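Local coordinates for protein translation initiation factor eIF2B subunit gamma (Schizosaccharomyces pombe, PDB 5B04) that serves as a component of the eIF2B complex, which catalyses the exchange of GDP for GTP on the gamma subunit of translation initiation factor eIF2, at residues Lys424-Glu429 with Arg440-Glu445; Tyr52-Ser57 with Asn328-Asn333; Ile67-Met72 with Lys376-Lys381. The protein carries 3 engineered substitutions. All blocks are in the same frame, centred on the assembly; numbering follows the deposited sequence.

Contact 1: residues Lys424-Glu429 with Arg440-Glu445; sequences KLRECE and RIARGE
L425 and I441, R426 and A442, and E429 and E445 meet here in a surface contact between two neighbouring coils of the beta-helix near the C-terminal end of the chain, R440-E445 running parallel to K424-E429. The backbones are joined loosely: I441 N gives a weak hydrogen bond to K424 O (3.4 Å), and E429 N gives another weak one to G444 O (3.2 Å). The matched residues lie sixteen apart, close to the seventeen-residue spacing of the preceding strands, as coils of this family's left-handed beta-helix stack; strand 424-426 is the last of its parallel sheet in the chain, so R440-E445 lies along the sheet's edge. E427 and R443 both take positive phi, so each segment turns its corner in a similar way. L425 is buried, and its CD2 methyl meets I441 CG2 at 3.5 Å, branched aliphatic chains being suited to filling such a layer. On the outer side R426 starts with CG anti to the backbone N (chi1 -171°) and bends at chi3, and its NE comes 3.4 Å from A442 CB; the small alanine leaves room for this long chain to pass. E429 and E445 lie side by side, pointing the same way, with OE1 of E429 4.6 Å from OE2 of E445 and the carboxylates turned 77° apart. Repulsion between them might raise the pKa of one. Both side chains also touch P53.

Contact 2: residues Tyr52-Ser57 with Asn328-Asn333; sequences YPLTGS and NYFELN
F330 and L54 both carry CG anti to the carbonyl carbon, beside the backbone N (chi1 -64° and -76°), while L332 has its CG anti to the backbone N (chi1 -175°); in all three the CB points at the opposite segment. F330 is the centre of an inverse gamma turn just before helix 332-338, and the tight bend presents its ring to the Y52-S57 loop. That loop follows strand 39-45 of the nucleotidyltransferase-like domain, where relatives carry their signature loop, and the contact ties it to the start of the helix. Everything that touches side chain to side chain is apolar. L54 slides past F330 in the opposite direction, its CD1 lying in the plane of the ring at the edge, 3.5 Å from CE1. P53 meets the ring tip to tip, its CD 3.7 Å from CZ; a proline suits the spot because its rigid ring offers a fixed apolar corner. L54 has two methyls to share between two partners, one for the aromatic edge and one for L332. I412 of the beta-helix packs against both L54 and F330. Deeper in, L54 and L332 reach toward each other tip to tip, CD2 to CD2 at 3.7 Å.

Contact 3: residues Ile67-Met72 with Lys376-Lys381; sequences IGNKPM and KSIIGK
The carboxamide of N69 is the flat group that meets strand 378-379: the carbonyl oxygen of I379 stands little out of its plane, 3.4 Å from N69 CG, while the I378 methyl CG2 lies well off the plane on the opposite side, 4.0 Å from the same CG. CG stands anti to the carbonyl carbon, beside the backbone N (chi1 -82°), and the end of the side chain comes nearer to the strand than its CB direction suggests. Asparagine suits the place twice over, since it tolerates the positive phi of this turn (57°) and sets a polar group before a backbone oxygen. An alanine here would remove the carboxamide and would probably leave the I379 oxygen without the polar group that faces it, opening a gap beside I378 CG2. The turn is held by a hydrogen bond from I67 N to K70 O (2.7 Å). I378, a beta-branched residue at home in a strand, points its CB toward the loop and slides past N69 in the opposite direction. The contact joins the nucleotidyltransferase-like domain to the left-handed beta-helix, whose neighbouring coil bonds to the I378 backbone through S394 and L396; helix 332-338 lies against both partners, its I336 touching I67 and I378 alike.

Overall arrangement
Contact 1 is a surface contact within the beta-helix, whereas contacts 2 and 3 are buried and lie at the joint between the beta-helix and the nucleotidyltransferase-like domain. Contacts 2 and 3 share the long connection between strand 39-45 and helix 74-82, and touch where L332 CD1 meets M72 CE at 3.6 Å. Contact 2 also abuts contact 1, P53 CG lying 3.4 Å from E445 OE1; contacts 1 and 3, about 10 Å apart at their nearest atoms, do not meet. Chemistry follows place: weak backbone bonds and charged side chains at the outer coil, purely apolar side-chain packing in contact 2, and an amide facing a strand carbonyl in contact 3.

Contact 1: residues Lys424-Glu429 with Arg440-Glu445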
loop_
_atom_site.group_PDB
_atom_site.type_symbol
_atom_site.label_atom_id
_atom_site.label_comp_id
_atom_site.label_asym_id
_atom_site.label_seq_id
_atom_site.Cartn_x
_atom_site.Cartn_y
_atom_site.Cartn_z
ATOM N N LYS E 424 -87.605 1.446 -29.725
ATOM C CA LYS E 424 -86.308 0.799 -29.716
ATOM C C LYS E 424 -85.341 1.722 -30.446
ATOM O O LYS E 424 -85.618 2.196 -31.550
ATOM C CB LYS E 424 -86.377 -0.601 -30.340
ATOM C CG LYS E 424 -85.594 -0.783 -31.623
ATOM C CD LYS E 424 -85.040 -2.187 -31.746
ATOM C CE LYS E 424 -84.026 -2.248 -32.873
ATOM N NZ LYS E 424 -83.370 -3.575 -32.988
ATOM N N LEU E 425 -84.227 2.025 -29.791
ATOM C CA LEU E 425 -83.259 2.961 -30.338
ATOM C C LEU E 425 -81.863 2.365 -30.285
ATOM O O LEU E 425 -81.378 1.983 -29.220
ATOM C CB LEU E 425 -83.313 4.291 -29.580
ATOM C CG LEU E 425 -84.621 5.067 -29.764
ATOM C CD1 LEU E 425 -84.769 6.169 -28.737
ATOM C CD2 LEU E 425 -84.695 5.643 -31.155
ATOM N N ARG E 426 -81.230 2.270 -31.449
ATOM C CA ARG E 426 -79.895 1.699 -31.553
ATOM C C ARG E 426 -78.906 2.736 -32.065
ATOM O O ARG E 426 -79.111 3.320 -33.127
ATOM C CB ARG E 426 -79.900 0.481 -32.477
ATOM C CG ARG E 426 -78.599 -0.302 -32.460
ATOM C CD ARG E 426 -78.447 -1.166 -33.699
ATOM N NE ARG E 426 -78.307 -0.358 -34.906
ATOM C CZ ARG E 426 -77.829 -0.813 -36.060
ATOM N NH1 ARG E 426 -77.438 -2.076 -36.165
ATOM N NH2 ARG E 426 -77.738 -0.005 -37.107
ATOM N N GLU E 427 -77.837 2.956 -31.305
ATOM C CA GLU E 427 -76.793 3.907 -31.682
ATOM C C GLU E 427 -77.385 5.284 -31.964
ATOM O O GLU E 427 -77.170 5.861 -33.030
ATOM C CB GLU E 427 -76.019 3.394 -32.899
ATOM C CG GLU E 427 -75.346 2.052 -32.664
ATOM C CD GLU E 427 -74.915 1.378 -33.951
ATOM O OE1 GLU E 427 -75.051 2.000 -35.026
ATOM O OE2 GLU E 427 -74.440 0.225 -33.886
ATOM N N CYS E 428 -78.136 5.797 -30.996
ATOM C CA CYS E 428 -78.855 7.052 -31.165
ATOM C C CYS E 428 -78.532 8.084 -30.102
ATOM O O CYS E 428 -78.521 7.775 -28.912
ATOM C CB CYS E 428 -80.356 6.804 -31.153
ATOM S SG CYS E 428 -80.953 6.109 -32.633
ATOM N N GLU E 429 -78.287 9.315 -30.537
ATOM C CA GLU E 429 -78.083 10.418 -29.609
ATOM C C GLU E 429 -79.407 11.098 -29.288
ATOM O O GLU E 429 -79.987 11.780 -30.133
ATOM C CB GLU E 429 -77.094 11.438 -30.178
ATOM C CG GLU E 429 -75.639 10.999 -30.135
ATOM C CD GLU E 429 -75.254 10.133 -31.316
ATOM O OE1 GLU E 429 -75.726 10.412 -32.439
ATOM O OE2 GLU E 429 -74.475 9.175 -31.123
ATOM N N ARG E 440 -89.202 3.185 -33.895
ATOM C CA ARG E 440 -87.913 2.513 -33.895
ATOM C C ARG E 440 -87.003 3.037 -34.987
ATOM O O ARG E 440 -87.256 2.865 -36.175
ATOM C CB ARG E 440 -88.087 1.008 -34.053
ATOM C CG ARG E 440 -89.383 0.489 -33.489
ATOM C CD ARG E 440 -89.260 -0.960 -33.089
ATOM N NE ARG E 440 -90.530 -1.484 -32.603
ATOM C CZ ARG E 440 -90.728 -2.752 -32.260
ATOM N NH1 ARG E 440 -89.733 -3.625 -32.343
ATOM N NH2 ARG E 440 -91.918 -3.145 -31.830
ATOM N N ILE E 441 -85.931 3.681 -34.555
ATOM C CA ILE E 441 -84.899 4.142 -35.459
ATOM C C ILE E 441 -83.550 3.830 -34.818
ATOM O O ILE E 441 -83.272 4.238 -33.694
ATOM C CB ILE E 441 -85.076 5.671 -35.780
ATOM C CG1 ILE E 441 -84.054 6.185 -36.800
ATOM C CG2 ILE E 441 -85.050 6.515 -34.506
ATOM C CD1 ILE E 441 -84.033 7.693 -36.962
ATOM N N ALA E 442 -82.734 3.043 -35.507
ATOM C CA ALA E 442 -81.306 3.050 -35.231
ATOM C C ALA E 442 -80.810 4.430 -35.654
ATOM O O ALA E 442 -81.309 5.431 -35.212
ATOM C CB ALA E 442 -80.605 1.957 -35.990
ATOM N N ARG E 443 -79.813 4.489 -36.511
ATOM C CA ARG E 443 -79.900 5.479 -37.562
ATOM C C ARG E 443 -79.975 6.987 -37.189
ATOM O O ARG E 443 -80.134 7.814 -38.104
ATOM C CB ARG E 443 -81.155 5.133 -38.379
ATOM C CG ARG E 443 -80.947 4.869 -39.826
ATOM C CD ARG E 443 -82.160 4.185 -40.409
ATOM N NE ARG E 443 -83.365 4.620 -39.708
ATOM C CZ ARG E 443 -84.475 3.903 -39.601
ATOM N NH1 ARG E 443 -84.531 2.687 -40.127
ATOM N NH2 ARG E 443 -85.520 4.401 -38.954
ATOM N N GLY E 444 -79.874 7.390 -35.914
ATOM C CA GLY E 444 -80.234 8.787 -35.641
ATOM C C GLY E 444 -80.111 9.582 -34.339
ATOM O O GLY E 444 -79.888 9.058 -33.249
ATOM N N GLU E 445 -80.304 10.892 -34.497
ATOM C CA GLU E 445 -80.242 11.883 -33.424
ATOM C C GLU E 445 -81.600 12.560 -33.216
ATOM O O GLU E 445 -81.855 13.642 -33.746
ATOM C CB GLU E 445 -79.185 12.949 -33.733
ATOM C CG GLU E 445 -78.017 12.442 -34.565
ATOM C CD GLU E 445 -77.095 13.561 -35.002
ATOM O OE1 GLU E 445 -77.187 14.662 -34.419
ATOM O OE2 GLU E 445 -76.286 13.345 -35.928
#

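Contact 2: residues Tyr52-Ser57 with Asn328-Asn333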
loop_
_atom_site.group_PDB
_atom_site.type_symbol
_atom_site.label_atom_id
_atom_site.label_comp_id
_atom_site.label_asym_id
_atom_site.label_seq_id
_atom_site.Cartn_x
_atom_site.Cartn_y
_atom_site.Cartn_z
ATOM N N TYR E 52 -73.111 17.991 -30.742
ATOM C CA TYR E 52 -74.337 18.735 -31.038
ATOM C C TYR E 52 -75.587 18.313 -30.253
ATOM O O TYR E 52 -76.223 19.165 -29.631
ATOM C CB TYR E 52 -74.653 18.673 -32.536
ATOM C CG TYR E 52 -76.055 19.146 -32.851
ATOM C CD1 TYR E 52 -76.383 20.494 -32.779
ATOM C CD2 TYR E 52 -77.054 18.247 -33.202
ATOM C CE1 TYR E 52 -77.664 20.934 -33.055
ATOM C CE2 TYR E 52 -78.338 18.677 -33.479
ATOM C CZ TYR E 52 -78.636 20.022 -33.406
ATOM O OH TYR E 52 -79.912 20.457 -33.682
ATOM N N PRO E 53 -75.961 17.016 -30.284
ATOM C CA PRO E 53 -77.222 16.685 -29.609
ATOM C C PRO E 53 -77.153 16.928 -28.106
ATOM O O PRO E 53 -78.159 17.253 -27.478
ATOM C CB PRO E 53 -77.404 15.190 -29.907
ATOM C CG PRO E 53 -76.493 14.904 -31.059
ATOM C CD PRO E 53 -75.331 15.817 -30.864
ATOM N N LEU E 54 -75.955 16.791 -27.551
ATOM C CA LEU E 54 -75.744 16.907 -26.114
ATOM C C LEU E 54 -75.671 18.361 -25.652
ATOM O O LEU E 54 -76.097 18.689 -24.544
ATOM C CB LEU E 54 -74.461 16.174 -25.706
ATOM C CG LEU E 54 -74.431 14.643 -25.611
ATOM C CD1 LEU E 54 -74.722 13.963 -26.943
ATOM C CD2 LEU E 54 -73.084 14.185 -25.072
ATOM N N THR E 55 -75.135 19.230 -26.505
ATOM C CA THR E 55 -74.793 20.589 -26.089
ATOM C C THR E 55 -75.575 21.696 -26.788
ATOM O O THR E 55 -75.011 22.736 -27.116
ATOM C CB THR E 55 -73.298 20.872 -26.321
ATOM O OG1 THR E 55 -72.963 20.586 -27.685
ATOM C CG2 THR E 55 -72.451 20.014 -25.411
ATOM N N GLY E 56 -76.866 21.486 -27.009
ATOM C CA GLY E 56 -77.695 22.522 -27.598
ATOM C C GLY E 56 -78.386 23.346 -26.530
ATOM O O GLY E 56 -78.759 24.498 -26.758
ATOM N N SER E 57 -78.541 22.752 -25.352
ATOM C CA SER E 57 -79.314 23.355 -24.274
ATOM C C SER E 57 -78.499 24.306 -23.404
ATOM O O SER E 57 -77.278 24.185 -23.302
ATOM C CB SER E 57 -79.924 22.262 -23.397
ATOM O OG SER E 57 -80.469 22.806 -22.208
ATOM N N ASN E 328 -63.804 16.046 -27.320
ATOM C CA ASN E 328 -64.450 17.104 -28.051
ATOM C C ASN E 328 -65.440 16.500 -29.019
ATOM O O ASN E 328 -66.491 17.043 -29.261
ATOM C CB ASN E 328 -63.429 17.932 -28.815
ATOM C CG ASN E 328 -62.256 17.117 -29.277
ATOM O OD1 ASN E 328 -62.109 15.978 -28.872
ATOM N ND2 ASN E 328 -61.417 17.688 -30.104
ATOM N N TYR E 329 -65.085 15.355 -29.570
ATOM C CA TYR E 329 -65.939 14.621 -30.474
ATOM C C TYR E 329 -66.753 13.711 -29.622
ATOM O O TYR E 329 -66.850 13.918 -28.438
ATOM C CB TYR E 329 -65.123 13.738 -31.388
ATOM C CG TYR E 329 -64.099 14.416 -32.235
ATOM C CD1 TYR E 329 -64.223 15.745 -32.597
ATOM C CD2 TYR E 329 -63.011 13.713 -32.701
ATOM C CE1 TYR E 329 -63.276 16.360 -33.394
ATOM C CE2 TYR E 329 -62.057 14.308 -33.497
ATOM C CZ TYR E 329 -62.193 15.631 -33.840
ATOM O OH TYR E 329 -61.232 16.211 -34.632
ATOM N N PHE E 330 -67.369 12.709 -30.229
ATOM C CA PHE E 330 -67.928 11.619 -29.469
ATOM C C PHE E 330 -66.940 10.515 -29.201
ATOM O O PHE E 330 -67.044 9.418 -29.713
ATOM C CB PHE E 330 -69.157 11.111 -30.143
ATOM C CG PHE E 330 -70.229 12.129 -30.196
ATOM C CD1 PHE E 330 -71.125 12.251 -29.168
ATOM C CD2 PHE E 330 -70.301 13.004 -31.241
ATOM C CE1 PHE E 330 -72.109 13.202 -29.194
ATOM C CE2 PHE E 330 -71.283 13.957 -31.281
ATOM C CZ PHE E 330 -72.186 14.060 -30.252
ATOM N N GLU E 331 -65.947 10.877 -28.407
ATOM C CA GLU E 331 -65.156 9.990 -27.587
ATOM C C GLU E 331 -65.768 9.917 -26.206
ATOM O O GLU E 331 -65.407 9.068 -25.407
ATOM C CB GLU E 331 -63.763 10.554 -27.431
ATOM C CG GLU E 331 -62.924 10.472 -28.678
ATOM C CD GLU E 331 -62.519 11.820 -29.161
ATOM O OE1 GLU E 331 -63.295 12.425 -29.899
ATOM O OE2 GLU E 331 -61.430 12.271 -28.798
ATOM N N LEU E 332 -66.743 10.776 -25.940
ATOM C CA LEU E 332 -67.362 10.862 -24.647
ATOM C C LEU E 332 -67.926 9.505 -24.395
ATOM O O LEU E 332 -67.919 9.033 -23.279
ATOM C CB LEU E 332 -68.480 11.899 -24.657
ATOM C CG LEU E 332 -69.195 12.217 -23.343
ATOM C CD1 LEU E 332 -68.951 13.648 -22.944
ATOM C CD2 LEU E 332 -70.685 11.976 -23.408
ATOM N N ASN E 333 -68.424 8.875 -25.443
ATOM C CA ASN E 333 -68.935 7.523 -25.268
ATOM C C ASN E 333 -67.843 6.559 -24.820
ATOM O O ASN E 333 -68.068 5.694 -23.972
ATOM C CB ASN E 333 -69.570 7.016 -26.564
ATOM C CG ASN E 333 -70.091 5.596 -26.440
ATOM O OD1 ASN E 333 -69.381 4.633 -26.731
ATOM N ND2 ASN E 333 -71.337 5.461 -26.002
#

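Contact 3: residues Ile67-Met72 with Lys376-Lys381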
loop_
_atom_site.group_PDB
_atom_site.type_symbol
_atom_site.label_atom_id
_atom_site.label_comp_id
_atom_site.label_asym_id
_atom_site.label_seq_id
_atom_site.Cartn_x
_atom_site.Cartn_y
_atom_site.Cartn_z
ATOM N N ILE E 67 -69.046 12.553 -17.394
ATOM C CA ILE E 67 -68.270 11.473 -17.985
ATOM C C ILE E 67 -68.540 10.210 -17.165
ATOM O O ILE E 67 -69.326 9.361 -17.577
ATOM C CB ILE E 67 -66.750 11.798 -18.070
ATOM C CG1 ILE E 67 -66.435 12.614 -19.328
ATOM C CG2 ILE E 67 -65.921 10.530 -18.197
ATOM C CD1 ILE E 67 -67.134 13.945 -19.436
ATOM N N GLY E 68 -67.941 10.098 -15.985
ATOM C CA GLY E 68 -68.161 8.926 -15.160
ATOM C C GLY E 68 -69.059 9.248 -13.989
ATOM O O GLY E 68 -68.650 9.127 -12.833
ATOM N N ASN E 69 -70.285 9.660 -14.304
ATOM C CA ASN E 69 -71.218 10.203 -13.321
ATOM C C ASN E 69 -70.611 11.402 -12.598
ATOM O O ASN E 69 -70.975 11.715 -11.465
ATOM C CB ASN E 69 -71.650 9.128 -12.322
ATOM C CG ASN E 69 -72.759 8.250 -12.862
ATOM O OD1 ASN E 69 -73.512 8.658 -13.747
ATOM N ND2 ASN E 69 -72.867 7.037 -12.332
ATOM N N LYS E 70 -69.677 12.060 -13.275
ATOM C CA LYS E 70 -69.080 13.302 -12.809
ATOM C C LYS E 70 -68.965 14.247 -13.994
ATOM O O LYS E 70 -68.553 13.830 -15.076
ATOM C CB LYS E 70 -67.704 13.063 -12.182
ATOM C CG LYS E 70 -67.721 12.275 -10.885
ATOM C CD LYS E 70 -66.309 12.066 -10.362
ATOM C CE LYS E 70 -66.308 11.266 -9.070
ATOM N NZ LYS E 70 -64.925 10.982 -8.599
ATOM N N PRO E 71 -69.338 15.520 -13.796
ATOM C CA PRO E 71 -69.280 16.531 -14.858
ATOM C C PRO E 71 -67.906 16.611 -15.516
ATOM O O PRO E 71 -66.896 16.313 -14.879
ATOM C CB PRO E 71 -69.612 17.829 -14.120
ATOM C CG PRO E 71 -70.458 17.391 -12.978
ATOM C CD PRO E 71 -69.893 16.067 -12.547
ATOM N N MET E 72 -67.885 17.002 -16.786
ATOM C CA MET E 72 -66.660 17.052 -17.577
ATOM C C MET E 72 -65.584 17.921 -16.930
ATOM O O MET E 72 -64.397 17.599 -16.983
ATOM C CB MET E 72 -66.974 17.571 -18.982
ATOM C CG MET E 72 -65.880 17.341 -20.001
ATOM S SD MET E 72 -66.363 17.930 -21.633
ATOM C CE MET E 72 -67.776 16.883 -21.965
ATOM N N LYS E 376 -73.561 -2.878 -19.118
ATOM C CA LYS E 376 -72.510 -2.015 -19.655
ATOM C C LYS E 376 -73.007 -0.599 -19.950
ATOM O O LYS E 376 -72.965 -0.156 -21.093
ATOM C CB LYS E 376 -71.925 -2.625 -20.935
ATOM C CG LYS E 376 -71.205 -3.950 -20.734
ATOM C CD LYS E 376 -70.950 -4.644 -22.067
ATOM C CE LYS E 376 -70.039 -5.851 -21.902
ATOM N NZ LYS E 376 -70.162 -6.807 -23.039
ATOM N N SER E 377 -73.476 0.110 -18.927
ATOM C CA SER E 377 -74.046 1.437 -19.147
ATOM C C SER E 377 -73.942 2.379 -17.946
ATOM O O SER E 377 -74.125 1.972 -16.801
ATOM C CB SER E 377 -75.514 1.308 -19.559
ATOM O OG SER E 377 -75.627 0.819 -20.885
ATOM N N ILE E 378 -73.666 3.649 -18.226
ATOM C CA ILE E 378 -73.555 4.660 -17.181
ATOM C C ILE E 378 -74.866 5.431 -17.045
ATOM O O ILE E 378 -75.365 5.999 -18.018
ATOM C CB ILE E 378 -72.396 5.646 -17.457
ATOM C CG1 ILE E 378 -71.044 5.004 -17.128
ATOM C CG2 ILE E 378 -72.564 6.916 -16.635
ATOM C CD1 ILE E 378 -70.546 4.001 -18.155
ATOM N N ILE E 379 -75.423 5.441 -15.838
ATOM C CA ILE E 379 -76.704 6.095 -15.588
ATOM C C ILE E 379 -76.558 7.265 -14.617
ATOM O O ILE E 379 -75.934 7.138 -13.564
ATOM C CB ILE E 379 -77.739 5.099 -15.030
ATOM C CG1 ILE E 379 -77.855 3.884 -15.953
ATOM C CG2 ILE E 379 -79.092 5.772 -14.853
ATOM C CD1 ILE E 379 -78.943 2.911 -15.556
ATOM N N GLY E 380 -77.146 8.402 -14.981
ATOM C CA GLY E 380 -77.036 9.617 -14.195
ATOM C C GLY E 380 -77.802 9.606 -12.884
ATOM O O GLY E 380 -78.102 8.548 -12.332
ATOM N N LYS E 381 -78.126 10.800 -12.394
ATOM C CA LYS E 381 -78.709 10.958 -11.067
ATOM C C LYS E 381 -80.236 11.058 -11.108
ATOM O O LYS E 381 -80.803 11.615 -12.047
ATOM C CB LYS E 381 -78.112 12.192 -10.385
ATOM C CG LYS E 381 -77.818 12.003 -8.905
ATOM C CD LYS E 381 -76.869 13.060 -8.359
ATOM C CE LYS E 381 -77.015 14.389 -9.081
ATOM N NZ LYS E 381 -75.891 15.310 -8.755
#